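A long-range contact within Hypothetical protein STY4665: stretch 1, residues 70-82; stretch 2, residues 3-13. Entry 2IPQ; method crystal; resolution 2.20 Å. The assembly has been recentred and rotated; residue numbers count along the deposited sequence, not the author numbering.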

# COMPACT_ATOMS: atom_id res chain seq x y z
N GLU A 70 -11.69 8.15 -6.14
CA GLU A 70 -11.98 7.40 -7.35
C GLU A 70 -10.99 7.75 -8.48
O GLU A 70 -10.47 6.85 -9.14
CB GLU A 70 -13.44 7.64 -7.79
CG GLU A 70 -14.19 6.40 -8.36
CD GLU A 70 -15.56 6.75 -9.01
OE1 GLU A 70 -16.61 6.23 -8.55
OE2 GLU A 70 -15.59 7.55 -9.98
N GLN A 71 -10.74 9.05 -8.69
CA GLN A 71 -9.78 9.57 -9.71
C GLN A 71 -8.37 9.02 -9.53
O GLN A 71 -7.82 8.39 -10.43
CB GLN A 71 -9.70 11.09 -9.64
CG GLN A 71 -10.18 11.81 -10.89
CD GLN A 71 -11.60 12.33 -10.74
OE1 GLN A 71 -11.98 13.34 -11.34
NE2 GLN A 71 -12.40 11.64 -9.92
N VAL A 72 -7.78 9.26 -8.37
CA VAL A 72 -6.44 8.78 -8.07
C VAL A 72 -6.30 7.27 -8.21
O VAL A 72 -5.35 6.80 -8.82
CB VAL A 72 -5.99 9.18 -6.64
CG1 VAL A 72 -4.52 8.88 -6.47
CG2 VAL A 72 -6.24 10.65 -6.43
N GLN A 73 -7.24 6.51 -7.64
CA GLN A 73 -7.25 5.06 -7.78
C GLN A 73 -7.30 4.57 -9.24
O GLN A 73 -6.50 3.72 -9.64
CB GLN A 73 -8.38 4.44 -6.99
CG GLN A 73 -8.58 2.95 -7.25
CD GLN A 73 -9.36 2.29 -6.13
OE1 GLN A 73 -10.11 2.96 -5.43
NE2 GLN A 73 -9.17 0.98 -5.95
N ALA A 74 -8.24 5.11 -10.02
CA ALA A 74 -8.26 4.83 -11.44
C ALA A 74 -6.93 5.20 -12.11
O ALA A 74 -6.39 4.45 -12.95
CB ALA A 74 -9.44 5.57 -12.12
N ALA A 75 -6.39 6.37 -11.77
CA ALA A 75 -5.16 6.80 -12.40
C ALA A 75 -4.04 5.84 -11.97
O ALA A 75 -3.22 5.40 -12.77
CB ALA A 75 -4.83 8.24 -12.07
N PHE A 76 -4.01 5.51 -10.69
CA PHE A 76 -3.00 4.56 -10.22
C PHE A 76 -3.07 3.21 -10.94
O PHE A 76 -2.05 2.70 -11.37
CB PHE A 76 -3.13 4.31 -8.73
CG PHE A 76 -2.25 3.20 -8.23
CD1 PHE A 76 -0.86 3.30 -8.35
CD2 PHE A 76 -2.80 2.06 -7.66
CE1 PHE A 76 -0.03 2.27 -7.89
CE2 PHE A 76 -1.98 1.01 -7.20
CZ PHE A 76 -0.60 1.13 -7.31
N GLU A 77 -4.26 2.63 -11.06
CA GLU A 77 -4.37 1.29 -11.64
C GLU A 77 -3.93 1.22 -13.09
O GLU A 77 -3.45 0.18 -13.55
CB GLU A 77 -5.78 0.74 -11.53
CG GLU A 77 -6.13 0.20 -10.13
CD GLU A 77 -7.45 -0.56 -10.15
OE1 GLU A 77 -8.08 -0.61 -11.23
OE2 GLU A 77 -7.84 -1.11 -9.10
N LYS A 78 -4.09 2.33 -13.80
CA LYS A 78 -3.73 2.39 -15.22
C LYS A 78 -2.23 2.21 -15.42
O LYS A 78 -1.77 1.96 -16.52
CB LYS A 78 -4.22 3.71 -15.84
CG LYS A 78 -5.72 3.68 -16.18
CD LYS A 78 -6.33 5.06 -16.43
CE LYS A 78 -7.55 4.96 -17.38
NZ LYS A 78 -8.79 4.45 -16.67
N MSE A 79 -1.45 2.34 -14.35
CA MSE A 79 -0.01 2.26 -14.47
C MSE A 79 0.52 0.86 -14.29
O MSE A 79 1.66 0.56 -14.67
CB MSE A 79 0.64 3.17 -13.47
CG MSE A 79 0.29 4.62 -13.67
SE MSE A 79 0.97 5.51 -12.10
CE MSE A 79 2.82 5.84 -12.84
N ARG A 80 -0.31 -0.01 -13.72
CA ARG A 80 0.02 -1.43 -13.69
C ARG A 80 1.30 -1.68 -12.89
O ARG A 80 2.18 -2.39 -13.33
CB ARG A 80 0.22 -1.92 -15.13
CG ARG A 80 -0.90 -1.47 -16.03
CD ARG A 80 -1.02 -2.38 -17.28
NE ARG A 80 -2.11 -1.85 -18.16
CZ ARG A 80 -3.21 -2.57 -18.39
NH1 ARG A 80 -4.16 -2.03 -19.21
NH2 ARG A 80 -3.37 -3.85 -17.81
N LYS A 81 1.40 -1.10 -11.70
CA LYS A 81 2.50 -1.44 -10.79
C LYS A 81 2.08 -2.53 -9.80
O LYS A 81 2.94 -3.24 -9.23
CB LYS A 81 2.98 -0.20 -10.02
CG LYS A 81 3.19 1.04 -10.87
CD LYS A 81 4.36 0.85 -11.81
CE LYS A 81 5.19 2.09 -11.87
NZ LYS A 81 6.00 2.09 -13.10
N HIS A 82 0.77 -2.65 -9.59
CA HIS A 82 0.25 -3.56 -8.58
C HIS A 82 0.30 -5.00 -9.09
O HIS A 82 0.27 -5.27 -10.30
CB HIS A 82 -1.17 -3.16 -8.14
CG HIS A 82 -2.17 -3.10 -9.25
ND1 HIS A 82 -2.17 -2.11 -10.22
CD2 HIS A 82 -3.23 -3.90 -9.55
CE1 HIS A 82 -3.16 -2.31 -11.06
NE2 HIS A 82 -3.82 -3.40 -10.68
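Stretch 2, residues 3-13: SSTELGDLFWS

Stretch 2 is helical from Ser4 through Ser13 and continues as a helix beyond the segment. Ser3 stands at its N-cap, where its OG accepts a weak hydrogen bond from the backbone N of Glu6, 3.5 Å away. Stretch 1 begins as the later part of a helix, passes through a type I turn from Glu77 to Arg80, and leaves helical geometry at Arg80, whose phi is positive. The two helices cross almost at right angles: their N-to-C directions make 86° (signed crossing angle -86°), and their axes approach to 7.8 Å. So steep a crossing limits the direct helix-to-helix contact to a short patch, and Lys78, Met79 and Lys81, farther along stretch 1, extend it.

The closest CA atoms across the two stretches are those of two small residues, Ala75 and Gly8, 4.5 Å apart. The methyl of Ala75 points toward stretch 2, with its CB 3.2 Å from Ser4 O and 3.5 Å from Gly8 N. Gly8 has no side chain, and the space is needed: an ideal CB there would lie only 3.1 Å from Ala75 O and 3.2 Å from Met79 SE. Glycine and alanine thus let the backbones come together here, while bulkier side chains fill the space elsewhere in the contact.

Trp12 covers the most surface, 78 Å². Its CB points toward stretch 1, and its broad indole reaches three residues. Over one face lies the aliphatic end of Lys81, with Lys81 CE 3.6 Å from the centroid of the Trp12 five-membered ring, a CH-pi contact suited to a methylene made slightly positive by the neighbouring ammonium group. Trp12 CE3 meets the edge of the Phe76 ring, 3.9 Å from Phe76 CE1, while Trp12 CB packs 3.9 Å from Met79 SE.

Met79, present as selenomethionine, follows with 70 Å². Its long, flexible chain runs along Gly8, where the absence of a side chain leaves room for the large selenium: Met79 SE is 3.3 Å from Gly8 O. The same atom lies obliquely to the indole, 5.3 Å from the centroid of the Trp12 five-membered ring.

Leu7, one residue before Gly8 in the sequence, covers 65 Å². Its CD1 is 4.0 Å from Val72 CG2, its CB 4.2 Å from Ala75 CB, and its CD2 3.9 Å from Gln71 CB, so a branched aliphatic chain can touch several residues of helix 70-77 at once. Val72 also places CG1 3.7 Å from Phe11 CB. Phe11 then directs its edge toward the face of Phe76 in an offset edge-to-face pair, with centroids 5.0 Å apart and planes at 64°; this brings ring hydrogens toward the pi cloud.

No hydrogen bond links the two stretches. Their contact, which buries 626 Å² in all, rests chiefly on the fit of apolar and aromatic surfaces.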

# COMPACT_ATOMS: atom_id res chain seq x y z
N SER A 3 -4.28 15.43 -14.92
CA SER A 3 -4.86 14.46 -15.84
C SER A 3 -4.54 13.05 -15.35
O SER A 3 -3.61 12.84 -14.58
CB SER A 3 -4.31 14.66 -17.26
OG SER A 3 -2.95 14.26 -17.36
N SER A 4 -5.32 12.08 -15.82
CA SER A 4 -5.15 10.69 -15.42
C SER A 4 -3.68 10.24 -15.44
O SER A 4 -3.23 9.53 -14.54
CB SER A 4 -6.03 9.77 -16.28
OG SER A 4 -6.00 8.42 -15.83
N THR A 5 -2.93 10.66 -16.45
CA THR A 5 -1.51 10.34 -16.51
C THR A 5 -0.71 11.05 -15.42
O THR A 5 0.09 10.43 -14.73
CB THR A 5 -0.92 10.61 -17.88
OG1 THR A 5 -1.65 9.83 -18.84
CG2 THR A 5 0.55 10.21 -17.93
N GLU A 6 -0.94 12.35 -15.26
CA GLU A 6 -0.19 13.18 -14.32
C GLU A 6 -0.50 12.79 -12.88
O GLU A 6 0.39 12.65 -12.05
CB GLU A 6 -0.51 14.66 -14.56
N LEU A 7 -1.79 12.63 -12.60
CA LEU A 7 -2.27 12.22 -11.30
C LEU A 7 -1.74 10.83 -10.88
O LEU A 7 -1.29 10.64 -9.76
CB LEU A 7 -3.80 12.23 -11.32
CG LEU A 7 -4.52 11.94 -10.01
CD1 LEU A 7 -3.95 12.84 -8.92
CD2 LEU A 7 -6.01 12.15 -10.17
N GLY A 8 -1.80 9.87 -11.79
CA GLY A 8 -1.11 8.59 -11.62
C GLY A 8 0.34 8.74 -11.20
O GLY A 8 0.73 8.21 -10.14
N ASP A 9 1.13 9.44 -12.03
CA ASP A 9 2.55 9.69 -11.77
C ASP A 9 2.80 10.42 -10.42
O ASP A 9 3.76 10.11 -9.72
CB ASP A 9 3.21 10.44 -12.92
CG ASP A 9 3.48 9.55 -14.15
OD1 ASP A 9 3.71 8.34 -13.97
OD2 ASP A 9 3.45 10.07 -15.30
N LEU A 10 1.93 11.36 -10.08
CA LEU A 10 2.02 12.07 -8.81
C LEU A 10 1.82 11.10 -7.66
O LEU A 10 2.60 11.08 -6.71
CB LEU A 10 0.92 13.12 -8.74
CG LEU A 10 1.27 14.50 -8.18
CD1 LEU A 10 -0.02 15.25 -7.88
CD2 LEU A 10 2.15 14.40 -6.93
N PHE A 11 0.76 10.30 -7.74
CA PHE A 11 0.47 9.42 -6.64
C PHE A 11 1.58 8.38 -6.48
O PHE A 11 2.00 8.06 -5.36
CB PHE A 11 -0.86 8.70 -6.82
CG PHE A 11 -0.99 7.50 -5.92
CD1 PHE A 11 -0.57 6.25 -6.35
CD2 PHE A 11 -1.50 7.63 -4.66
CE1 PHE A 11 -0.68 5.14 -5.50
CE2 PHE A 11 -1.61 6.52 -3.80
CZ PHE A 11 -1.19 5.28 -4.24
N TRP A 12 2.06 7.84 -7.59
CA TRP A 12 3.05 6.76 -7.53
C TRP A 12 4.42 7.33 -7.09
O TRP A 12 5.15 6.71 -6.30
CB TRP A 12 3.14 6.10 -8.91
CG TRP A 12 4.31 5.19 -9.04
CD1 TRP A 12 5.41 5.38 -9.81
CD2 TRP A 12 4.48 3.92 -8.39
NE1 TRP A 12 6.26 4.32 -9.68
CE2 TRP A 12 5.72 3.41 -8.81
CE3 TRP A 12 3.71 3.17 -7.49
CZ2 TRP A 12 6.21 2.18 -8.36
CZ3 TRP A 12 4.19 1.95 -7.04
CH2 TRP A 12 5.44 1.47 -7.48
N SER A 13 4.75 8.50 -7.62
CA SER A 13 5.92 9.24 -7.20
C SER A 13 5.91 9.54 -5.69
O SER A 13 6.92 9.40 -5.01
CB SER A 13 6.02 10.54 -8.00
OG SER A 13 7.04 11.36 -7.46